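Local coordinates for protein serine-pyruvate aminotransferase (agxt) (Sulfolobus solfataricus, PDB 3ZRP) that probably transfers amino groups from serine to pyruvate and from alanine to glyoxylate, as a homodimeric class-V aminotransferase that binds pyridoxal 5'-phosphate, at residues Ser65-Pro76 with Gln213-Arg224; Leu191-Leu199 with Pro245-Phe256. One frame throughout, in Å; residues are numbered along the deposited sequence.

Overall arrangement
From the N terminus, the chain completes edge strand 55-60, turns into helix 63-69 beside the cofactor, and leaves it through residues 70-76. Residues 65-76 meet 213-224, so interaction 1 closes a loop of 136 intervening residues holding most of the large mixed sheet. Within that loop lies 191-199, which leads into strand 197-202 next to strand 55-60. Its partner, 245-256, comes after 213-224, so interaction 2 closes a loop of 45 intervening residues that crosses the first rather than nesting. Interaction 2 lays helix 246-262 against the sheet, while interaction 1 ties the end of helix 63-69 to the start of helix 223-234. Ala66 packs on Gly198 and Leu199, and both contacts reach the second subunit.

Interaction 1: residues Ser65-Pro76 with Gln213-Arg224; sequences SAMESVTSLLKP and QNSIAGYYLDLR
Hydrogen bonds between side chains and backbone join Ser72 to Arg224 and Leu223. The guanidinium of Arg224 takes Ser72 O end-on with two nitrogens: NH1 at 2.8 Å lies on a lone pair in the carbonyl plane, and NH2 comes nearly in line with the C=O bond, beyond the oxygen. The same group bridges NH1 to Asp222 OD1 (3.0 Å) and turns NE to Gln213 O. Asp222, at the N-cap of helix 223-234, accepts Arg224 N on OD1 from the face of its carboxylate opposite to NH1. Ser72 OG, set beside its own backbone N (chi1 -62°), receives Leu223 N at 2.8 Å in a nearly straight bond (171°) and donates to Ser69 O, so it joins the 3-10 segment to the start of helix 223-234. Further along, Ile216 N binds Leu74 O at 3.0 Å. Water 1 joins Thr71 OG1 to Gly218 N. The carboxylate of Glu68 reaches Tyr99 and the backbone N atoms of Tyr219 and Tyr220 of the second subunit.

Apolar contacts flank these bonds. Leu221 CD1 rests on the CG of Glu68 at 3.7 Å, the two side chains crossing at about a right angle, and Leu223 CD2 lies against Ser69 OG and CB. Ile216 spreads its branches, CD1 to Leu74 CB and CG2 to Pro76 CD (3.5 Å).

Putting an alanine in place of Arg224 removes the guanidinium, which would probably leave the Asp222 carboxylate without its charged partner and the loop less firmly held to Ser72 O. One cation thus gathers two carbonyls and a carboxylate, fixing the loop 213-222 to the 3-10 segment that follows the helix whose Met67 touches the cofactor.

Interaction 2: residues Leu191-Leu199 with Pro245-Phe256; sequences LGSAAGLGL and PVHVILQLAEAF
Leu197 and Val248 meet through their torsions: Leu197 CG stands beside its backbone N (chi1 -58°), and Val248 CG1 is anti to its own N (177°), which brings the two to 3.6 Å. They belong to the large domain of the fold type I (aspartate aminotransferase-like) PLP enzymes, in which helix 246-262 packs on the mixed sheet at strand 197-202, with the axes of the short segments 10.5 Å apart and inclined at 51°.

Leu197 forks between the first turns of the helix. Its CD2 slides along the ring of Pro245, the N-cap residue, with CD at 3.7 Å, whereas CD1 touches Ile249 CG1 and Leu252 CD2. Two residues on, Leu199, in one of its two modelled conformers, reaches Leu252 tip to tip, CD2 to CD2 at 3.8 Å, and the same Leu199 methyl sits at the edge of the Phe256 ring, near its plane. Leu191 CD2 meets that ring from an oblique direction. Ile58 of strand 55-60 joins Leu197, Leu199 and Leu252 to complete the apolar layer.

Residues 193-196 meet the helix with smaller groups. Ser193 CB touches Ala255 CB, and Ala194 CB approaches Gln251 OE1, whose amide nitrogen binds Leu18 O. At Gly196 the backbone would jam a side chain against the preceding carbonyl, and a CB there would come close to Val248 CG1. Val248 also packs on Val248 of the second subunit.

No direct hydrogen bond joins the segments; instead one water, in an unusually short and doubtful approach to Ser193 OG, gives a bond each to Ala194 O and Val248 O, both at 2.9 Å.

Interaction 1: residues Ser65-Pro76 with Gln213-Arg224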
loop_
_atom_site.group_PDB
_atom_site.type_symbol
_atom_site.label_atom_id
_atom_site.label_comp_id
_atom_site.label_asym_id
_atom_site.label_seq_id
_atom_site.Cartn_x
_atom_site.Cartn_y
_atom_site.Cartn_z
ATOM N N SER A 65 1.679 -8.482 -1.326
ATOM C CA SER A 65 1.627 -7.855 -2.631
ATOM C C SER A 65 2.960 -8.178 -3.329
ATOM O O SER A 65 2.925 -8.507 -4.506
ATOM C CB SER A 65 1.408 -6.352 -2.598
ATOM O OG SER A 65 2.396 -5.636 -1.888
ATOM N N ALA A 66 4.031 -8.231 -2.554
ATOM C CA ALA A 66 5.337 -8.633 -3.141
ATOM C C ALA A 66 5.232 -10.065 -3.674
ATOM O O ALA A 66 5.606 -10.343 -4.811
ATOM C CB ALA A 66 6.468 -8.505 -2.142
ATOM N N MET A 67 4.708 -10.975 -2.872
ATOM C CA MET A 67 4.543 -12.371 -3.328
ATOM C C MET A 67 3.720 -12.446 -4.622
ATOM O O MET A 67 4.139 -13.080 -5.595
ATOM C CB MET A 67 3.891 -13.234 -2.234
ATOM C CG MET A 67 4.759 -13.487 -0.979
ATOM S SD MET A 67 3.750 -14.096 0.407
ATOM C CE MET A 67 3.558 -15.856 -0.011
ATOM N N GLU A 68 2.553 -11.794 -4.648
ATOM C CA GLU A 68 1.695 -11.833 -5.827
ATOM C C GLU A 68 2.348 -11.205 -7.076
ATOM O O GLU A 68 2.142 -11.685 -8.211
ATOM C CB GLU A 68 0.330 -11.191 -5.509
ATOM C CG GLU A 68 -0.665 -11.243 -6.678
ATOM C CD GLU A 68 -2.135 -11.011 -6.218
ATOM O OE1 GLU A 68 -2.381 -10.678 -5.031
ATOM O OE2 GLU A 68 -3.011 -11.139 -7.076
ATOM N N SER A 69 3.147 -10.159 -6.865
ATOM C CA SER A 69 3.884 -9.516 -7.953
ATOM C C SER A 69 4.824 -10.485 -8.722
ATOM O O SER A 69 5.235 -10.183 -9.833
ATOM C CB SER A 69 4.623 -8.271 -7.473
ATOM O OG SER A 69 5.895 -8.573 -6.887
ATOM N N VAL A 70 5.155 -11.631 -8.123
ATOM C CA VAL A 70 5.952 -12.685 -8.799
ATOM C C VAL A 70 5.215 -13.241 -10.032
ATOM O O VAL A 70 5.838 -13.714 -10.981
ATOM C CB VAL A 70 6.398 -13.788 -7.801
ATOM C CG1 VAL A 70 7.031 -14.976 -8.530
ATOM C CG2 VAL A 70 7.352 -13.204 -6.725
ATOM N N THR A 71 3.887 -13.103 -10.073
ATOM C CA THR A 71 3.120 -13.417 -11.310
ATOM C C THR A 71 3.608 -12.645 -12.564
ATOM O O THR A 71 3.296 -13.051 -13.706
ATOM C CB THR A 71 1.602 -13.233 -11.111
ATOM O OG1 THR A 71 1.324 -11.873 -10.733
ATOM C CG2 THR A 71 1.114 -14.216 -10.047
ATOM N N SER A 72 4.367 -11.557 -12.337
ATOM C CA SER A 72 4.999 -10.745 -13.383
ATOM C C SER A 72 6.006 -11.570 -14.190
ATOM O O SER A 72 6.408 -11.167 -15.306
ATOM C CB SER A 72 5.743 -9.547 -12.763
ATOM O OG SER A 72 4.859 -8.649 -12.062
ATOM N N LEU A 73 6.433 -12.696 -13.618
ATOM C CA LEU A 73 7.451 -13.562 -14.246
ATOM C C LEU A 73 6.861 -14.829 -14.870
ATOM O O LEU A 73 7.605 -15.732 -15.312
ATOM C CB LEU A 73 8.533 -13.922 -13.211
ATOM C CG LEU A 73 9.285 -12.725 -12.600
ATOM C CD1 LEU A 73 10.262 -13.213 -11.543
ATOM C CD2 LEU A 73 10.017 -11.864 -13.654
ATOM N N LEU A 74 5.527 -14.901 -14.903
ATOM C CA LEU A 74 4.823 -16.129 -15.270
ATOM C C LEU A 74 3.961 -15.994 -16.519
ATOM O O LEU A 74 3.527 -14.896 -16.902
ATOM C CB LEU A 74 3.985 -16.657 -14.094
ATOM C CG LEU A 74 4.775 -17.059 -12.826
ATOM C CD1 LEU A 74 3.841 -17.444 -11.708
ATOM C CD2 LEU A 74 5.762 -18.194 -13.118
ATOM N N LYS A 75 3.740 -17.139 -17.145
ATOM C CA LYS A 75 2.942 -17.234 -18.359
ATOM C C LYS A 75 1.852 -18.274 -18.161
ATOM O O LYS A 75 1.967 -19.137 -17.283
ATOM C CB LYS A 75 3.839 -17.579 -19.562
ATOM C CG LYS A 75 4.601 -16.368 -20.088
ATOM C CD LYS A 75 5.390 -16.686 -21.356
ATOM C CE LYS A 75 5.899 -15.407 -22.006
ATOM N NZ LYS A 75 6.897 -15.650 -23.080
ATOM N N PRO A 76 0.776 -18.208 -18.967
ATOM C CA PRO A 76 -0.287 -19.193 -18.720
ATOM C C PRO A 76 0.259 -20.637 -18.819
ATOM O O PRO A 76 1.151 -20.906 -19.660
ATOM C CB PRO A 76 -1.306 -18.898 -19.837
ATOM C CG PRO A 76 -1.085 -17.459 -20.176
ATOM C CD PRO A 76 0.427 -17.296 -20.074
ATOM N N GLN A 213 9.395 -10.124 -22.049
ATOM C CA GLN A 213 8.232 -10.991 -22.169
ATOM C C GLN A 213 6.977 -10.353 -21.587
ATOM O O GLN A 213 7.072 -9.450 -20.739
ATOM C CB GLN A 213 8.480 -12.326 -21.464
ATOM C CG GLN A 213 9.823 -12.994 -21.784
ATOM C CD GLN A 213 9.930 -14.391 -21.185
ATOM O OE1 GLN A 213 8.939 -15.121 -21.088
ATOM N NE2 GLN A 213 11.138 -14.769 -20.782
ATOM N N ASN A 214 5.826 -10.825 -22.072
ATOM C CA ASN A 214 4.509 -10.531 -21.500
ATOM C C ASN A 214 4.310 -11.381 -20.236
ATOM O O ASN A 214 5.141 -12.219 -19.912
ATOM C CB ASN A 214 3.403 -10.863 -22.510
ATOM C CG ASN A 214 3.554 -10.112 -23.838
ATOM O OD1 ASN A 214 3.410 -8.885 -23.899
ATOM N ND2 ASN A 214 3.837 -10.859 -24.912
ATOM N N SER A 215 3.195 -11.193 -19.520
ATOM C CA SER A 215 3.006 -12.018 -18.343
ATOM C C SER A 215 1.533 -12.092 -17.983
ATOM O O SER A 215 0.725 -11.427 -18.603
ATOM C CB SER A 215 3.764 -11.448 -17.131
ATOM O OG SER A 215 3.002 -10.406 -16.509
ATOM N N ILE A 216 1.228 -12.895 -16.974
ATOM C CA ILE A 216 -0.155 -13.019 -16.495
ATOM C C ILE A 216 -0.483 -12.018 -15.385
ATOM O O ILE A 216 -1.582 -12.095 -14.786
ATOM C CB ILE A 216 -0.450 -14.455 -15.991
ATOM C CG1 ILE A 216 0.418 -14.806 -14.753
ATOM C CG2 ILE A 216 -0.264 -15.467 -17.158
ATOM C CD1 ILE A 216 0.344 -16.283 -14.337
ATOM N N ALA A 217 0.430 -11.099 -15.084
ATOM C CA ALA A 217 0.176 -10.118 -13.997
ATOM C C ALA A 217 -1.044 -9.226 -14.281
ATOM O O ALA A 217 -1.446 -9.023 -15.436
ATOM C CB ALA A 217 1.419 -9.260 -13.734
ATOM N N GLY A 218 -1.638 -8.719 -13.207
ATOM C CA GLY A 218 -2.577 -7.617 -13.301
ATOM C C GLY A 218 -1.885 -6.314 -13.657
ATOM O O GLY A 218 -0.847 -6.277 -14.331
ATOM N N TYR A 219 -2.478 -5.228 -13.218
ATOM C CA TYR A 219 -1.953 -3.911 -13.494
ATOM C C TYR A 219 -1.106 -3.373 -12.329
ATOM O O TYR A 219 0.093 -3.172 -12.486
ATOM C CB TYR A 219 -3.103 -2.965 -13.792
ATOM C CG TYR A 219 -2.687 -1.643 -14.410
ATOM C CD1 TYR A 219 -2.216 -1.579 -15.725
ATOM C CD2 TYR A 219 -2.744 -0.463 -13.661
ATOM C CE1 TYR A 219 -1.840 -0.358 -16.292
ATOM C CE2 TYR A 219 -2.387 0.762 -14.218
ATOM C CZ TYR A 219 -1.937 0.804 -15.528
ATOM O OH TYR A 219 -1.586 2.009 -16.059
ATOM N N TYR A 220 -1.722 -3.115 -11.173
ATOM C CA TYR A 220 -1.003 -2.588 -10.010
ATOM C C TYR A 220 0.225 -3.397 -9.580
ATOM O O TYR A 220 1.215 -2.806 -9.116
ATOM C CB TYR A 220 -1.936 -2.486 -8.798
ATOM C CG TYR A 220 -1.545 -1.416 -7.804
ATOM C CD1 TYR A 220 -1.600 -0.072 -8.136
ATOM C CD2 TYR A 220 -1.176 -1.769 -6.496
ATOM C CE1 TYR A 220 -1.259 0.929 -7.184
ATOM C CE2 TYR A 220 -0.849 -0.792 -5.549
ATOM C CZ TYR A 220 -0.893 0.543 -5.907
ATOM O OH TYR A 220 -0.567 1.474 -4.958
ATOM N N LEU A 221 0.160 -4.713 -9.733
ATOM C CA LEU A 221 1.229 -5.599 -9.252
ATOM C C LEU A 221 2.108 -6.149 -10.350
ATOM O O LEU A 221 2.890 -7.073 -10.107
ATOM C CB LEU A 221 0.695 -6.756 -8.392
ATOM C CG LEU A 221 -0.115 -6.308 -7.163
ATOM C CD1 LEU A 221 -0.632 -7.513 -6.365
ATOM C CD2 LEU A 221 0.660 -5.374 -6.262
ATOM N N ASP A 222 1.981 -5.607 -11.556
ATOM C CA ASP A 222 2.954 -5.956 -12.600
ATOM C C ASP A 222 4.218 -5.147 -12.322
ATOM O O ASP A 222 4.185 -3.906 -12.340
ATOM C CB ASP A 222 2.377 -5.676 -13.991
ATOM C CG ASP A 222 3.346 -6.022 -15.131
ATOM O OD1 ASP A 222 4.511 -6.413 -14.878
ATOM O OD2 ASP A 222 2.921 -5.869 -16.293
ATOM N N LEU A 223 5.305 -5.857 -12.000
ATOM C CA LEU A 223 6.589 -5.258 -11.703
ATOM C C LEU A 223 7.134 -4.394 -12.862
ATOM O O LEU A 223 7.877 -3.438 -12.607
ATOM C CB LEU A 223 7.613 -6.324 -11.282
ATOM C CG LEU A 223 7.315 -7.057 -9.958
ATOM C CD1 LEU A 223 8.307 -8.217 -9.745
ATOM C CD2 LEU A 223 7.302 -6.054 -8.759
ATOM N N ARG A 224 6.704 -4.688 -14.094
ATOM C CA ARG A 224 7.008 -3.813 -15.245
ATOM C C ARG A 224 6.557 -2.367 -15.054
ATOM O O ARG A 224 7.204 -1.448 -15.537
ATOM C CB ARG A 224 6.445 -4.374 -16.557
ATOM C CG ARG A 224 7.024 -5.709 -16.955
ATOM C CD ARG A 224 6.217 -6.378 -18.069
ATOM N NE ARG A 224 6.740 -7.720 -18.320
ATOM C CZ ARG A 224 6.571 -8.756 -17.511
ATOM N NH1 ARG A 224 5.852 -8.635 -16.384
ATOM N NH2 ARG A 224 7.099 -9.924 -17.831
HETATM O O HOH W 1 -0.817 -9.723 -10.550
HETATM O O HOH W 2 7.915 -15.959 -18.472
HETATM O O HOH W 3 6.404 -13.680 -17.781
HETATM O O HOH W 4 6.051 -12.732 -24.342
#

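Interaction 2: residues Leu191-Leu199 with Pro245-Phe256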
loop_
_atom_site.group_PDB
_atom_site.type_symbol
_atom_site.label_atom_id
_atom_site.label_comp_id
_atom_site.label_asym_id
_atom_site.label_seq_id
_atom_site.Cartn_x
_atom_site.Cartn_y
_atom_site.Cartn_z
ATOM N N LEU A 191 13.206 -5.647 9.344
ATOM C CA LEU A 191 13.727 -4.330 8.976
ATOM C C LEU A 191 13.272 -3.281 9.983
ATOM O O LEU A 191 13.908 -2.238 10.126
ATOM C CB LEU A 191 13.305 -3.932 7.554
ATOM C CG LEU A 191 13.802 -4.872 6.452
ATOM C CD1 LEU A 191 13.261 -4.470 5.090
ATOM C CD2 LEU A 191 15.369 -4.946 6.420
ATOM N N GLY A 192 12.167 -3.568 10.683
ATOM C CA GLY A 192 11.705 -2.723 11.806
ATOM C C GLY A 192 11.248 -1.329 11.398
ATOM O O GLY A 192 11.437 -0.371 12.147
ATOM N N SER A 193 10.635 -1.203 10.215
ATOM C CA SER A 193 10.113 0.102 9.772
ATOM C C SER A 193 8.580 0.102 9.762
ATOM O O SER A 193 7.939 -0.875 10.169
ATOM C CB SER A 193 10.653 0.450 8.397
ATOM O OG SER A 193 10.337 1.800 8.105
ATOM N N ALA A 194 7.975 1.196 9.319
ATOM C CA ALA A 194 6.501 1.254 9.306
ATOM C C ALA A 194 5.932 0.375 8.169
ATOM O O ALA A 194 6.567 0.226 7.127
ATOM C CB ALA A 194 6.038 2.698 9.154
ATOM N N ALA A 195 4.729 -0.172 8.368
ATOM C CA ALA A 195 4.061 -1.048 7.393
ATOM C C ALA A 195 3.567 -0.294 6.165
ATOM O O ALA A 195 3.310 0.923 6.247
ATOM C CB ALA A 195 2.877 -1.787 8.063
ATOM N N GLY A 196 3.461 -1.005 5.029
ATOM C CA GLY A 196 2.929 -0.414 3.788
ATOM C C GLY A 196 3.725 -0.639 2.508
ATOM O O GLY A 196 3.311 -0.199 1.436
ATOM N N LEU A 197 4.848 -1.353 2.621
ATOM C CA LEU A 197 5.735 -1.623 1.481
ATOM C C LEU A 197 6.095 -3.096 1.365
ATOM O O LEU A 197 6.433 -3.734 2.373
ATOM C CB LEU A 197 7.034 -0.808 1.607
ATOM C CG LEU A 197 6.890 0.711 1.687
ATOM C CD1 LEU A 197 8.273 1.342 2.035
ATOM C CD2 LEU A 197 6.331 1.267 0.390
ATOM N N GLY A 198 6.026 -3.624 0.145
ATOM C CA GLY A 198 6.625 -4.913 -0.186
ATOM C C GLY A 198 7.962 -4.594 -0.846
ATOM O O GLY A 198 8.081 -3.532 -1.448
ATOM N N LEU A 199 8.966 -5.456 -0.660
ATOM C CA LEU A 199 10.316 -5.206 -1.193
ATOM C C LEU A 199 10.840 -6.418 -1.940
ATOM O O LEU A 199 10.734 -7.535 -1.463
ATOM C CB LEU A 199 11.292 -4.845 -0.068
ATOM C CG LEU A 199 11.178 -3.491 0.628
ATOM C CD1 LEU A 199 10.051 -3.524 1.587
ATOM C CD2 LEU A 199 12.477 -3.178 1.365
ATOM N N PRO A 245 3.649 4.969 -1.131
ATOM C CA PRO A 245 3.490 5.472 0.215
ATOM C C PRO A 245 4.713 6.352 0.594
ATOM O O PRO A 245 5.691 5.865 1.201
ATOM C CB PRO A 245 3.386 4.199 1.070
ATOM C CG PRO A 245 3.084 3.077 0.081
ATOM C CD PRO A 245 3.863 3.508 -1.129
ATOM N N VAL A 246 4.618 7.638 0.246
ATOM C CA VAL A 246 5.777 8.568 0.256
ATOM C C VAL A 246 6.481 8.594 1.629
ATOM O O VAL A 246 7.706 8.371 1.734
ATOM C CB VAL A 246 5.345 9.992 -0.242
ATOM C CG1 VAL A 246 6.393 11.049 0.043
ATOM C CG2 VAL A 246 5.019 9.969 -1.756
ATOM N N HIS A 247 5.697 8.833 2.683
ATOM C CA HIS A 247 6.251 8.963 4.034
ATOM C C HIS A 247 6.728 7.630 4.621
ATOM O O HIS A 247 7.654 7.595 5.442
ATOM C CB HIS A 247 5.284 9.722 4.937
ATOM C CG HIS A 247 5.078 11.154 4.519
ATOM N ND1 HIS A 247 4.216 11.522 3.502
ATOM C CD2 HIS A 247 5.648 12.303 4.961
ATOM C CE1 HIS A 247 4.266 12.836 3.342
ATOM N NE2 HIS A 247 5.130 13.332 4.212
ATOM N N VAL A 248 6.102 6.534 4.201
ATOM C CA VAL A 248 6.521 5.193 4.631
ATOM C C VAL A 248 7.916 4.905 4.054
ATOM O O VAL A 248 8.737 4.261 4.692
ATOM C CB VAL A 248 5.499 4.122 4.174
ATOM C CG1 VAL A 248 5.951 2.716 4.543
ATOM C CG2 VAL A 248 4.169 4.399 4.833
ATOM N N ILE A 249 8.149 5.371 2.840
ATOM C CA ILE A 249 9.452 5.181 2.170
ATOM C C ILE A 249 10.557 6.049 2.827
ATOM O O ILE A 249 11.730 5.636 2.897
ATOM C CB ILE A 249 9.349 5.457 0.664
ATOM C CG1 ILE A 249 8.580 4.308 -0.027
ATOM C CG2 ILE A 249 10.751 5.541 0.011
ATOM C CD1 ILE A 249 8.111 4.592 -1.447
ATOM N N LEU A 250 10.191 7.243 3.288
ATOM C CA LEU A 250 11.124 8.088 4.066
ATOM C C LEU A 250 11.546 7.357 5.349
ATOM O O LEU A 250 12.738 7.323 5.703
ATOM C CB LEU A 250 10.460 9.429 4.438
ATOM C CG LEU A 250 10.054 10.400 3.306
ATOM C CD1 LEU A 250 9.395 11.670 3.877
ATOM C CD2 LEU A 250 11.238 10.736 2.449
ATOM N N GLN A 251 10.556 6.789 6.050
ATOM C CA GLN A 251 10.825 5.996 7.251
ATOM C C GLN A 251 11.740 4.801 6.926
ATOM O O GLN A 251 12.705 4.533 7.659
ATOM C CB GLN A 251 9.510 5.555 7.928
ATOM C CG GLN A 251 8.728 6.737 8.511
ATOM C CD GLN A 251 7.271 6.433 8.862
ATOM O OE1 GLN A 251 6.535 5.853 8.071
ATOM N NE2 GLN A 251 6.843 6.869 10.040
ATOM N N LEU A 252 11.443 4.101 5.828
ATOM C CA LEU A 252 12.262 2.965 5.370
ATOM C C LEU A 252 13.740 3.361 5.132
ATOM O O LEU A 252 14.647 2.600 5.479
ATOM C CB LEU A 252 11.666 2.280 4.103
ATOM C CG LEU A 252 12.442 1.046 3.572
ATOM C CD1 LEU A 252 12.490 -0.116 4.605
ATOM C CD2 LEU A 252 11.908 0.527 2.226
ATOM N N ALA A 253 13.983 4.526 4.534
ATOM C CA ALA A 253 15.382 4.944 4.251
ATOM C C ALA A 253 16.190 5.137 5.547
ATOM O O ALA A 253 17.400 4.809 5.622
ATOM C CB ALA A 253 15.400 6.219 3.406
ATOM N N GLU A 254 15.505 5.661 6.556
ATOM C CA GLU A 254 16.069 5.847 7.872
ATOM C C GLU A 254 16.307 4.504 8.567
ATOM O O GLU A 254 17.331 4.335 9.222
ATOM C CB GLU A 254 15.157 6.743 8.719
ATOM C CG GLU A 254 15.657 7.034 10.156
ATOM C CD GLU A 254 17.000 7.808 10.224
ATOM O OE1 GLU A 254 17.527 8.261 9.181
ATOM O OE2 GLU A 254 17.522 7.965 11.347
ATOM N N ALA A 255 15.366 3.555 8.453
ATOM C CA ALA A 255 15.635 2.199 8.961
ATOM C C ALA A 255 16.902 1.635 8.314
ATOM O O ALA A 255 17.778 1.092 9.009
ATOM C CB ALA A 255 14.439 1.263 8.733
ATOM N N PHE A 256 17.025 1.765 6.997
ATOM C CA PHE A 256 18.219 1.245 6.336
ATOM C C PHE A 256 19.514 1.955 6.785
ATOM O O PHE A 256 20.584 1.315 6.837
ATOM C CB PHE A 256 18.088 1.301 4.809
ATOM C CG PHE A 256 17.372 0.117 4.205
ATOM C CD1 PHE A 256 17.817 -1.190 4.443
ATOM C CD2 PHE A 256 16.268 0.309 3.368
ATOM C CE1 PHE A 256 17.157 -2.286 3.873
ATOM C CE2 PHE A 256 15.610 -0.782 2.789
ATOM C CZ PHE A 256 16.051 -2.078 3.045
HETATM O O HOH W 5 8.798 1.788 6.138
#